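Local structure of Aac(6')-ib (2BUE) at residues Glu66-Ser71 with Tyr92-Val97; Thr27-Thr32 with Leu36-Glu41; Arg162-Tyr167 with Pro184-Val189. The protein probably transfers the acetyl group of acetyl-CoA to the 6'-amino group of aminoglycoside antibiotics such as kanamycin B, which confers resistance to them. The protein carries 2 engineered substitutions. All coordinates share one frame; numbering follows the deposited sequence.

How the contacts relate
The three contacts follow one another along the chain in the order contact 2, contact 1, contact 3, and all reach the one mixed sheet of the GNAT fold. Contacts 1 and 2 are neighbours, their centres about 10 Å apart: Leu-39 of helix 36-43 rests on the Tyr-68 ring, and both touch Tyr-92 of strand 88-97. Contact 3 lies across the centre of the chain, its own centre about 20 Å from that of contact 1 and about 23 Å from that of contact 2. There helix 161-169 packs on strand 183-191. Ribostamycin is bound at contact 1 and coenzyme A at contact 3, and the sites converge: the Tyr-167 side chain is about 5 Å from ribostamycin (nearest atoms).

Contact 1 of 3, residues Glu66-Ser71 with Tyr92-Val97; sequences EQYLPS and YAQSYV. With RIO (ribostamycin), chain C.
Beside the aminoglycoside pocket, which Tyr-68 of the segment 66-71 helps to line, this tyrosine meets Tyr-92 of strand 88-97 in an offset edge-to-face (T-shaped) pair. The ring centroids are 5.8 Å apart and the planes stand at 83°, with the edge of Tyr-68 directed at the face of Tyr-92. The closest approach falls at the phenol end of Tyr-92, where Tyr-68 CD1 lies 3.6 Å from Tyr-92 OH, and that oxygen sits near the plane of the Tyr-68 ring. Tyr-92 is turned with CG anti to its backbone N (chi1 168°), which carries its hydroxyl along the strand toward Gln-94. There Tyr-92 OH donates to Gln-94 OE1 at 2.8 Å, in the carbonyl plane and on a lone pair, with a C=O...O angle of 135°. This bond helps fix the rotation of the amide, whose NE2 gives a hydrogen bond of 3.2 Å to ribostamycin O3, the glycosidic oxygen between ribose and deoxystreptamine, and also bonds Asp-118. Strand 88-97 belongs to the central mixed sheet of the GNAT fold, and from it Gln-94 and Tyr-96 reach the antibiotic. Tyr-68 OH receives a hydrogen bond of 3.1 Å from the ribose hydroxyl O1 and is also bonded to the indole NE1 of Trp-52. Further along the strand, the amine N1 of the deoxystreptamine ring lies over one face of Tyr-96, 3.3 Å from CZ and displaced toward the rim. Trp-106 meets the Tyr-96 ring with its plane nearly parallel, while Tyr-96 OH bonds Gln-153.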
loop_
_atom_site.group_PDB
_atom_site.type_symbol
_atom_site.label_atom_id
_atom_site.label_comp_id
_atom_site.label_asym_id
_atom_site.label_seq_id
_atom_site.Cartn_x
_atom_site.Cartn_y
_atom_site.Cartn_z
ATOM N N GLU A 66 12.149 -14.501 2.680
ATOM C CA GLU A 66 11.343 -15.184 3.699
ATOM C C GLU A 66 10.035 -14.474 4.011
ATOM O O GLU A 66 9.048 -15.131 4.381
ATOM C CB GLU A 66 12.146 -15.335 4.993
ATOM C CG GLU A 66 13.329 -16.268 4.815
ATOM C CD GLU A 66 14.284 -16.295 6.003
ATOM O OE1 GLU A 66 14.074 -15.564 7.003
ATOM O OE2 GLU A 66 15.256 -17.082 5.927
ATOM N N GLN A 67 10.031 -13.153 3.883
ATOM C CA GLN A 67 8.913 -12.328 4.346
ATOM C C GLN A 67 7.976 -11.888 3.233
ATOM O O GLN A 67 6.773 -11.678 3.483
ATOM C CB GLN A 67 9.427 -11.101 5.096
ATOM C CG GLN A 67 10.067 -11.505 6.427
ATOM C CD GLN A 67 10.837 -10.401 7.100
ATOM O OE1 GLN A 67 10.455 -9.229 7.052
ATOM N NE2 GLN A 67 11.933 -10.774 7.754
ATOM N N TYR A 68 8.516 -11.745 2.024
ATOM C CA TYR A 68 7.731 -11.183 0.911
ATOM C C TYR A 68 7.377 -12.198 -0.182
ATOM O O TYR A 68 6.718 -11.842 -1.170
ATOM C CB TYR A 68 8.408 -9.951 0.283
ATOM C CG TYR A 68 8.402 -8.729 1.171
ATOM C CD1 TYR A 68 7.395 -7.758 1.037
ATOM C CD2 TYR A 68 9.392 -8.540 2.137
ATOM C CE1 TYR A 68 7.392 -6.625 1.817
ATOM C CE2 TYR A 68 9.390 -7.405 2.961
ATOM C CZ TYR A 68 8.381 -6.456 2.792
ATOM O OH TYR A 68 8.370 -5.331 3.589
ATOM N N LEU A 69 7.797 -13.460 -0.016
ATOM C CA LEU A 69 7.378 -14.496 -0.959
ATOM C C LEU A 69 5.854 -14.457 -0.990
ATOM O O LEU A 69 5.251 -14.448 0.080
ATOM C CB LEU A 69 7.857 -15.867 -0.490
ATOM C CG LEU A 69 7.596 -17.038 -1.447
ATOM C CD1 LEU A 69 8.367 -16.893 -2.761
ATOM C CD2 LEU A 69 7.931 -18.352 -0.708
ATOM N N PRO A 70 5.246 -14.354 -2.197
ATOM C CA PRO A 70 3.784 -14.199 -2.247
ATOM C C PRO A 70 3.017 -15.238 -1.411
ATOM O O PRO A 70 2.058 -14.893 -0.729
ATOM C CB PRO A 70 3.469 -14.242 -3.754
ATOM C CG PRO A 70 4.688 -13.605 -4.381
ATOM C CD PRO A 70 5.841 -14.236 -3.540
ATOM N N SER A 71 3.449 -16.494 -1.406
ATOM C CA SER A 71 2.780 -17.516 -0.581
ATOM C C SER A 71 2.872 -17.278 0.935
ATOM O O SER A 71 1.973 -17.657 1.692
ATOM C CB SER A 71 3.314 -18.910 -0.928
ATOM O OG SER A 71 4.706 -18.970 -0.650
ATOM N N TYR A 92 6.358 -0.889 -5.565
ATOM C CA TYR A 92 5.791 -2.056 -4.914
ATOM C C TYR A 92 4.521 -1.600 -4.206
ATOM O O TYR A 92 4.496 -0.520 -3.626
ATOM C CB TYR A 92 6.773 -2.629 -3.878
ATOM C CG TYR A 92 6.140 -3.653 -2.959
ATOM C CD1 TYR A 92 6.074 -5.004 -3.324
ATOM C CD2 TYR A 92 5.609 -3.272 -1.709
ATOM C CE1 TYR A 92 5.479 -5.953 -2.465
ATOM C CE2 TYR A 92 4.995 -4.216 -0.840
ATOM C CZ TYR A 92 4.945 -5.559 -1.247
ATOM O OH TYR A 92 4.377 -6.507 -0.431
ATOM N N ALA A 93 3.482 -2.426 -4.230
ATOM C CA ALA A 93 2.302 -2.142 -3.423
ATOM C C ALA A 93 1.773 -3.442 -2.837
ATOM O O ALA A 93 2.140 -4.546 -3.286
ATOM C CB ALA A 93 1.220 -1.421 -4.259
ATOM N N GLN A 94 0.937 -3.313 -1.824
ATOM C CA GLN A 94 0.274 -4.494 -1.268
ATOM C C GLN A 94 -1.102 -4.090 -0.795
ATOM O O GLN A 94 -1.313 -2.924 -0.405
ATOM C CB GLN A 94 1.090 -5.115 -0.131
ATOM C CG GLN A 94 1.396 -4.130 1.009
ATOM C CD GLN A 94 2.207 -4.757 2.129
ATOM O OE1 GLN A 94 3.102 -5.589 1.895
ATOM N NE2 GLN A 94 1.935 -4.321 3.353
ATOM N N SER A 95 -2.044 -5.030 -0.890
ATOM C CA SER A 95 -3.346 -4.862 -0.269
ATOM C C SER A 95 -3.537 -5.974 0.768
ATOM O O SER A 95 -2.958 -7.067 0.644
ATOM C CB SER A 95 -4.478 -4.900 -1.303
ATOM O OG SER A 95 -4.508 -6.141 -1.995
ATOM N N TYR A 96 -4.358 -5.724 1.777
ATOM C CA TYR A 96 -4.559 -6.724 2.815
ATOM C C TYR A 96 -5.998 -6.700 3.301
ATOM O O TYR A 96 -6.683 -5.660 3.215
ATOM C CB TYR A 96 -3.536 -6.587 3.987
ATOM C CG TYR A 96 -3.586 -5.229 4.658
ATOM C CD1 TYR A 96 -4.509 -4.988 5.690
ATOM C CD2 TYR A 96 -2.713 -4.189 4.269
ATOM C CE1 TYR A 96 -4.601 -3.735 6.307
ATOM C CE2 TYR A 96 -2.808 -2.909 4.909
ATOM C CZ TYR A 96 -3.749 -2.708 5.909
ATOM O OH TYR A 96 -3.882 -1.495 6.550
ATOM N N VAL A 97 -6.458 -7.857 3.776
ATOM C CA VAL A 97 -7.752 -7.924 4.447
ATOM C C VAL A 97 -7.530 -7.479 5.892
ATOM O O VAL A 97 -6.864 -8.161 6.670
ATOM C CB VAL A 97 -8.340 -9.368 4.395
ATOM C CG1 VAL A 97 -9.691 -9.415 5.160
ATOM C CG2 VAL A 97 -8.525 -9.795 2.924
HETATM O O1 RIO C . 5.406 -5.091 4.472
HETATM C C1 RIO C . 5.026 -6.474 4.406
HETATM C C2 RIO C . 5.007 -7.040 5.832
HETATM O O2 RIO C . 4.681 -6.027 6.806
HETATM C C3 RIO C . 3.264 -6.025 7.040
HETATM O O3 RIO C . 2.649 -4.871 6.430
HETATM C C4 RIO C . 1.845 -4.057 7.371
HETATM C C5 RIO C . 0.385 -4.581 7.491
HETATM O O4 RIO C . 0.373 -5.897 8.019
HETATM C C6 RIO C . -0.537 -3.680 8.332
HETATM N N1 RIO C . -1.935 -4.187 8.222
HETATM C C7 RIO C . -0.482 -2.219 7.809
HETATM C C8 RIO C . 0.972 -1.703 7.813
HETATM N N2 RIO C . 0.970 -0.276 7.383
HETATM C C9 RIO C . 1.877 -2.580 6.880
HETATM O O5 RIO C . 3.230 -2.081 7.087
HETATM C C10 RIO C . 4.003 -2.005 5.888
HETATM O O6 RIO C . 3.778 -0.790 5.216
HETATM C C11 RIO C . 4.286 0.421 5.881
HETATM C C12 RIO C . 4.068 1.581 4.881
HETATM N N3 RIO C . 2.658 1.999 4.876
HETATM C C13 RIO C . 5.796 0.275 6.240
HETATM O O7 RIO C . 6.176 1.423 7.035
HETATM C C14 RIO C . 6.030 -1.033 7.034
HETATM O O8 RIO C . 7.423 -1.209 7.422
HETATM C C15 RIO C . 5.498 -2.247 6.254
HETATM N N4 RIO C . 5.645 -3.495 7.001
HETATM C C16 RIO C . 2.743 -7.376 6.486
HETATM O O9 RIO C . 2.197 -8.085 7.587
HETATM C C17 RIO C . 4.011 -8.150 6.082
HETATM O O10 RIO C . 4.463 -8.895 7.247
#

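Contact 2 of 3, residues Thr27-Thr32 with Leu36-Glu41; sequences TLRLMT and LAMLYE
Met-31 and the pair Leu-36 and Leu-39 join the first strand of the GNAT fold, 26-30, to the helix 36-43 that follows it after a short turn. The tight part is apolar and buried. Met-31 runs out straight as far as its sulfur and then bends (chi3 76°), which brings CE against Leu-36 CD2 at 3.8 Å. Its SD meets Leu-39 CD2 at 3.9 Å, and CE is also 4.1 Å from that same Leu-39 methyl. The methionine thus lies across both leucines at about a right angle, each touching it with one CD2 branch. Tyr-92 of strand 88-97 adjoins Met-31 and Leu-39 from the sheet, and Tyr-68 adjoins both leucines from the side of helix 61-68.

The other side is looser and partly exposed. Thr-32 turns its CB away from the helix, and Thr-32 O is 4.0 Å from Leu-36 N. Arg-29 forms a salt bridge with Asp-35 in the intervening turn, and its NH1 adds a weak bond of 3.2 Å to Leu-30 O. The guanidinium only just reaches the helix: Arg-29 NH2 lies 4.5 Å from Met-38 CE.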
loop_
_atom_site.group_PDB
_atom_site.type_symbol
_atom_site.label_atom_id
_atom_site.label_comp_id
_atom_site.label_asym_id
_atom_site.label_seq_id
_atom_site.Cartn_x
_atom_site.Cartn_y
_atom_site.Cartn_z
ATOM N N THR A 27 0.019 0.825 -14.040
ATOM C CA THR A 27 -0.756 -0.395 -13.872
ATOM C C THR A 27 -0.161 -1.293 -12.783
ATOM O O THR A 27 0.942 -1.034 -12.289
ATOM C CB THR A 27 -0.904 -1.189 -15.191
ATOM O OG1 THR A 27 0.379 -1.544 -15.699
ATOM C CG2 THR A 27 -1.665 -0.335 -16.239
ATOM N N LEU A 28 -0.921 -2.309 -12.405
ATOM C CA LEU A 28 -0.480 -3.253 -11.377
ATOM C C LEU A 28 -0.518 -4.661 -11.879
ATOM O O LEU A 28 -1.494 -5.075 -12.532
ATOM C CB LEU A 28 -1.371 -3.165 -10.148
ATOM C CG LEU A 28 -1.428 -1.778 -9.503
ATOM C CD1 LEU A 28 -2.734 -1.643 -8.751
ATOM C CD2 LEU A 28 -0.218 -1.515 -8.602
ATOM N N ARG A 29 0.531 -5.407 -11.552
ATOM C CA ARG A 29 0.546 -6.842 -11.766
ATOM C C ARG A 29 0.871 -7.512 -10.455
ATOM O O ARG A 29 1.499 -6.892 -9.591
ATOM C CB ARG A 29 1.612 -7.214 -12.813
ATOM C CG ARG A 29 3.057 -6.900 -12.409
ATOM C CD ARG A 29 4.035 -7.440 -13.467
ATOM N NE ARG A 29 5.436 -7.132 -13.181
ATOM C CZ ARG A 29 6.193 -7.794 -12.303
ATOM N NH1 ARG A 29 5.686 -8.807 -11.573
ATOM N NH2 ARG A 29 7.464 -7.426 -12.162
ATOM N N LEU A 30 0.469 -8.772 -10.298
ATOM C CA LEU A 30 0.887 -9.539 -9.118
ATOM C C LEU A 30 2.400 -9.620 -9.085
ATOM O O LEU A 30 3.049 -9.806 -10.123
ATOM C CB LEU A 30 0.316 -10.964 -9.093
ATOM C CG LEU A 30 -1.166 -11.180 -8.826
ATOM C CD1 LEU A 30 -1.492 -12.682 -8.977
ATOM C CD2 LEU A 30 -1.609 -10.677 -7.419
ATOM N N MET A 31 2.966 -9.474 -7.892
ATOM C CA MET A 31 4.380 -9.770 -7.701
ATOM C C MET A 31 4.575 -11.289 -7.674
ATOM O O MET A 31 3.712 -12.025 -7.187
ATOM C CB MET A 31 4.841 -9.177 -6.365
ATOM C CG MET A 31 6.366 -9.134 -6.250
ATOM S SD MET A 31 6.968 -8.478 -4.700
ATOM C CE MET A 31 6.691 -9.818 -3.579
ATOM N N THR A 32 5.709 -11.735 -8.196
ATOM C CA THR A 32 6.083 -13.146 -8.157
ATOM C C THR A 32 7.390 -13.324 -7.396
ATOM O O THR A 32 8.117 -12.344 -7.139
ATOM C CB THR A 32 6.252 -13.720 -9.590
ATOM O OG1 THR A 32 7.497 -13.276 -10.137
ATOM C CG2 THR A 32 5.085 -13.280 -10.526
ATOM N N LEU A 36 11.714 -10.843 -6.172
ATOM C CA LEU A 36 12.173 -10.668 -4.791
ATOM C C LEU A 36 13.555 -10.017 -4.729
ATOM O O LEU A 36 13.795 -9.159 -3.873
ATOM C CB LEU A 36 12.139 -11.973 -4.000
ATOM C CG LEU A 36 10.724 -12.532 -3.770
ATOM C CD1 LEU A 36 10.833 -13.953 -3.286
ATOM C CD2 LEU A 36 9.938 -11.696 -2.747
ATOM N N ALA A 37 14.441 -10.396 -5.644
ATOM C CA ALA A 37 15.782 -9.758 -5.677
ATOM C C ALA A 37 15.680 -8.252 -5.908
ATOM O O ALA A 37 16.357 -7.443 -5.214
ATOM C CB ALA A 37 16.663 -10.407 -6.765
ATOM N N MET A 38 14.821 -7.886 -6.868
ATOM C CA MET A 38 14.531 -6.480 -7.180
ATOM C C MET A 38 13.921 -5.754 -5.978
ATOM O O MET A 38 14.358 -4.654 -5.612
ATOM C CB MET A 38 13.604 -6.392 -8.395
ATOM C CG MET A 38 13.198 -4.963 -8.750
ATOM S SD MET A 38 12.091 -4.934 -10.174
ATOM C CE MET A 38 10.594 -5.663 -9.533
ATOM N N LEU A 39 12.934 -6.369 -5.339
ATOM C CA LEU A 39 12.326 -5.778 -4.133
ATOM C C LEU A 39 13.371 -5.559 -3.012
ATOM O O LEU A 39 13.392 -4.506 -2.361
ATOM C CB LEU A 39 11.143 -6.636 -3.668
ATOM C CG LEU A 39 10.415 -6.101 -2.438
ATOM C CD1 LEU A 39 9.781 -4.728 -2.764
ATOM C CD2 LEU A 39 9.389 -7.153 -1.977
ATOM N N TYR A 40 14.255 -6.537 -2.828
ATOM C CA TYR A 40 15.360 -6.413 -1.865
ATOM C C TYR A 40 16.206 -5.165 -2.164
ATOM O O TYR A 40 16.469 -4.342 -1.271
ATOM C CB TYR A 40 16.201 -7.701 -1.881
ATOM C CG TYR A 40 17.594 -7.523 -1.318
ATOM C CD1 TYR A 40 17.801 -7.283 0.050
ATOM C CD2 TYR A 40 18.701 -7.565 -2.161
ATOM C CE1 TYR A 40 19.105 -7.107 0.549
ATOM C CE2 TYR A 40 19.999 -7.411 -1.669
ATOM C CZ TYR A 40 20.194 -7.185 -0.324
ATOM O OH TYR A 40 21.461 -7.018 0.172
ATOM N N GLU A 41 16.614 -5.010 -3.423
ATOM C CA GLU A 41 17.347 -3.817 -3.821
ATOM C C GLU A 41 16.561 -2.542 -3.439
ATOM O O GLU A 41 17.110 -1.646 -2.779
ATOM C CB GLU A 41 17.696 -3.836 -5.309
ATOM C CG GLU A 41 18.413 -2.564 -5.702
ATOM C CD GLU A 41 18.899 -2.535 -7.145
ATOM O OE1 GLU A 41 18.674 -3.506 -7.898
ATOM O OE2 GLU A 41 19.516 -1.495 -7.495
#

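Contact 3 of 3, residues Arg162-Tyr167 with Pro184-Val189; sequences RAIRCY and PAVYMV. With COA (coenzyme A), chain B.
Arg-165 NE donates to O7A of the 3'-phosphate of coenzyme A, an almost straight bond of 3.2 Å with an N-H...O angle of 172°. The oxygen lies at the edge of the guanidinium, in its plane. A bend at chi2 turns the arginine toward the phosphate, while its NH1 forms a salt bridge with Glu-168 that helps hold the group. One turn earlier, Arg-162 lays its aliphatic chain along the adenine, and the cofactor hydroxyl OAP sits over one face of its guanidinium, 3.0 Å from NE. The cofactor thus occupies one flank of helix 161-169, and strand 183-191 takes another.

Helix and strand run nearly parallel, their axes 13° apart and 10.4 Å at closest approach. This is the C-terminal part of the GNAT fold, where a helix that helps bind the cofactor packs on the sheet. Met-188 is the main link. Bent at chi3, it puts its methyl CE 3.6 Å from both Tyr-167 CB and the backbone Ile-164 O, while its SD is 4.2 Å from Ile-164 CG2. The sulfur also makes an oblique Met-aromatic contact with the Tyr-167 ring, 5.3 Å from the centroid and 60° off the normal. Toward the start of the strand, Ile-164 CD1 and Val-186 CG2 meet at 4.2 Å, their side chains crossing at about a right angle. Tyr-167 carries its ring edge toward the thiol sulfur S1P of coenzyme A, and its OH is bonded to Gln-119; Phe-172 meets the same ring edge-to-face.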
loop_
_atom_site.group_PDB
_atom_site.type_symbol
_atom_site.label_atom_id
_atom_site.label_comp_id
_atom_site.label_asym_id
_atom_site.label_seq_id
_atom_site.Cartn_x
_atom_site.Cartn_y
_atom_site.Cartn_z
ATOM N N ARG A 162 4.127 13.702 3.148
ATOM C CA ARG A 162 4.070 13.508 1.704
ATOM C C ARG A 162 3.108 12.356 1.382
ATOM O O ARG A 162 2.256 12.476 0.493
ATOM C CB ARG A 162 5.474 13.218 1.139
ATOM C CG ARG A 162 5.480 12.985 -0.372
ATOM C CD ARG A 162 6.912 12.791 -0.922
ATOM N NE ARG A 162 7.595 11.701 -0.241
ATOM C CZ ARG A 162 8.919 11.543 -0.180
ATOM N NH1 ARG A 162 9.733 12.422 -0.762
ATOM N NH2 ARG A 162 9.429 10.517 0.484
ATOM N N ALA A 163 3.242 11.254 2.117
ATOM C CA ALA A 163 2.345 10.077 1.909
ATOM C C ALA A 163 0.893 10.475 2.208
ATOM O O ALA A 163 -0.024 10.139 1.460
ATOM C CB ALA A 163 2.763 8.929 2.788
ATOM N N ILE A 164 0.691 11.208 3.302
ATOM C CA ILE A 164 -0.663 11.665 3.675
ATOM C C ILE A 164 -1.310 12.502 2.558
ATOM O O ILE A 164 -2.471 12.261 2.170
ATOM C CB ILE A 164 -0.659 12.433 5.038
ATOM C CG1 ILE A 164 -0.253 11.489 6.188
ATOM C CG2 ILE A 164 -2.018 13.072 5.309
ATOM C CD1 ILE A 164 0.223 12.228 7.451
ATOM N N ARG A 165 -0.558 13.464 2.018
ATOM C CA ARG A 165 -1.058 14.281 0.918
ATOM C C ARG A 165 -1.346 13.457 -0.339
ATOM O O ARG A 165 -2.376 13.653 -0.979
ATOM C CB ARG A 165 -0.098 15.432 0.602
ATOM C CG ARG A 165 -0.591 16.320 -0.537
ATOM C CD ARG A 165 -1.703 17.282 -0.093
ATOM N NE ARG A 165 -2.480 17.781 -1.232
ATOM C CZ ARG A 165 -3.802 17.646 -1.358
ATOM N NH1 ARG A 165 -4.510 17.048 -0.406
ATOM N NH2 ARG A 165 -4.425 18.129 -2.431
ATOM N N CYS A 166 -0.450 12.532 -0.677
ATOM C CA CYS A 166 -0.679 11.646 -1.829
ATOM C C CYS A 166 -2.021 10.908 -1.653
ATOM O O CYS A 166 -2.856 10.882 -2.568
ATOM C CB CYS A 166 0.470 10.653 -1.950
ATOM S SG CYS A 166 0.186 9.326 -3.137
ATOM N N TYR A 167 -2.231 10.340 -0.463
ATOM C CA TYR A 167 -3.463 9.602 -0.200
ATOM C C TYR A 167 -4.711 10.484 -0.326
ATOM O O TYR A 167 -5.722 10.067 -0.893
ATOM C CB TYR A 167 -3.422 8.913 1.166
ATOM C CG TYR A 167 -2.548 7.672 1.203
ATOM C CD1 TYR A 167 -2.782 6.613 0.289
ATOM C CD2 TYR A 167 -1.575 7.500 2.207
ATOM C CE1 TYR A 167 -2.023 5.422 0.325
ATOM C CE2 TYR A 167 -0.785 6.321 2.239
ATOM C CZ TYR A 167 -1.029 5.284 1.283
ATOM O OH TYR A 167 -0.312 4.085 1.245
ATOM N N PRO A 184 1.625 5.042 16.570
ATOM C CA PRO A 184 0.487 5.866 16.174
ATOM C C PRO A 184 0.517 6.030 14.657
ATOM O O PRO A 184 1.597 6.187 14.082
ATOM C CB PRO A 184 0.789 7.230 16.844
ATOM C CG PRO A 184 1.719 6.896 17.960
ATOM C CD PRO A 184 2.538 5.735 17.504
ATOM N N ALA A 185 -0.663 5.986 14.030
ATOM C CA ALA A 185 -0.788 6.184 12.607
ATOM C C ALA A 185 -1.982 7.073 12.326
ATOM O O ALA A 185 -2.915 7.149 13.135
ATOM C CB ALA A 185 -0.962 4.828 11.877
ATOM N N VAL A 186 -1.938 7.745 11.183
ATOM C CA VAL A 186 -3.078 8.545 10.750
ATOM C C VAL A 186 -3.980 7.612 9.941
ATOM O O VAL A 186 -3.631 7.241 8.825
ATOM C CB VAL A 186 -2.643 9.766 9.937
ATOM C CG1 VAL A 186 -3.859 10.554 9.441
ATOM C CG2 VAL A 186 -1.735 10.672 10.817
ATOM N N TYR A 187 -5.120 7.242 10.526
ATOM C CA TYR A 187 -6.056 6.334 9.863
ATOM C C TYR A 187 -6.807 7.112 8.777
ATOM O O TYR A 187 -7.430 8.150 9.043
ATOM C CB TYR A 187 -7.029 5.788 10.886
ATOM C CG TYR A 187 -7.845 4.667 10.333
ATOM C CD1 TYR A 187 -7.233 3.465 9.918
ATOM C CD2 TYR A 187 -9.224 4.796 10.220
ATOM C CE1 TYR A 187 -8.008 2.401 9.406
ATOM C CE2 TYR A 187 -10.010 3.743 9.693
ATOM C CZ TYR A 187 -9.391 2.569 9.279
ATOM O OH TYR A 187 -10.177 1.572 8.740
ATOM N N MET A 188 -6.737 6.610 7.542
ATOM C CA MET A 188 -7.375 7.269 6.399
ATOM C C MET A 188 -8.243 6.263 5.658
ATOM O O MET A 188 -7.862 5.110 5.529
ATOM C CB MET A 188 -6.308 7.796 5.435
ATOM C CG MET A 188 -5.352 8.808 6.120
ATOM S SD MET A 188 -4.152 9.477 4.971
ATOM C CE MET A 188 -5.145 10.533 3.932
ATOM N N VAL A 189 -9.375 6.719 5.137
ATOM C CA VAL A 189 -10.293 5.800 4.448
ATOM C C VAL A 189 -10.892 6.411 3.186
ATOM O O VAL A 189 -10.986 7.644 3.029
ATOM C CB VAL A 189 -11.437 5.280 5.392
ATOM C CG1 VAL A 189 -10.903 4.635 6.667
ATOM C CG2 VAL A 189 -12.471 6.369 5.690
HETATM N N1A COA B . 5.954 17.139 2.886
HETATM C C2A COA B . 4.656 17.396 2.734
HETATM N N3A COA B . 4.075 17.322 1.545
HETATM C C4A COA B . 4.803 16.985 0.466
HETATM C C5A COA B . 6.155 16.713 0.584
HETATM C C6A COA B . 6.736 16.795 1.840
HETATM N N6A COA B . 8.041 16.535 1.983
HETATM N N7A COA B . 6.630 16.411 -0.623
HETATM C C8A COA B . 5.615 16.492 -1.480
HETATM N N9A COA B . 4.510 16.849 -0.815
HETATM C C1B COA B . 3.178 17.019 -1.382
HETATM C C2B COA B . 3.379 17.271 -2.863
HETATM O O2B COA B . 3.425 18.686 -3.075
HETATM C C3B COA B . 2.143 16.605 -3.459
HETATM O O3B COA B . 0.998 17.428 -3.216
HETATM P P3B COA B . 0.532 18.528 -4.282
HETATM O O7A COA B . -0.913 19.013 -3.734
HETATM O O8A COA B . 0.275 17.751 -5.666
HETATM O O9A COA B . 1.518 19.639 -4.402
HETATM C C4B COA B . 1.992 15.352 -2.581
HETATM O O4B COA B . 2.600 15.677 -1.301
HETATM C C5B COA B . 2.525 14.004 -3.072
HETATM O O5B COA B . 1.813 13.520 -4.218
HETATM P P1A COA B . 2.644 12.656 -5.321
HETATM O O1A COA B . 1.692 11.832 -6.152
HETATM O O2A COA B . 3.659 13.465 -6.042
HETATM O O3A COA B . 3.409 11.664 -4.336
HETATM P P2A COA B . 4.613 10.671 -4.811
HETATM O O4A COA B . 4.514 10.454 -6.267
HETATM O O5A COA B . 5.909 11.085 -4.195
HETATM O O6A COA B . 4.125 9.320 -4.061
HETATM C CBP COA B . 4.709 8.050 -2.071
HETATM C CCP COA B . 3.934 9.265 -2.621
HETATM C CDP COA B . 4.533 8.031 -0.535
HETATM C CEP COA B . 4.115 6.762 -2.698
HETATM C CAP COA B . 6.223 8.189 -2.448
HETATM O OAP COA B . 6.704 9.512 -2.129
HETATM C C9P COA B . 7.110 7.103 -1.800
HETATM O O9P COA B . 7.059 5.942 -2.212
HETATM N N8P COA B . 7.911 7.519 -0.793
HETATM C C7P COA B . 8.825 6.614 -0.061
HETATM C C6P COA B . 8.051 5.434 0.584
HETATM C C5P COA B . 6.786 5.858 1.370
HETATM O O5P COA B . 6.757 6.892 2.043
HETATM N N4P COA B . 5.742 5.018 1.279
HETATM C C3P COA B . 4.462 5.322 1.955
HETATM C C2P COA B . 4.407 4.818 3.395
HETATM S S1P COA B . 2.743 5.068 4.162
#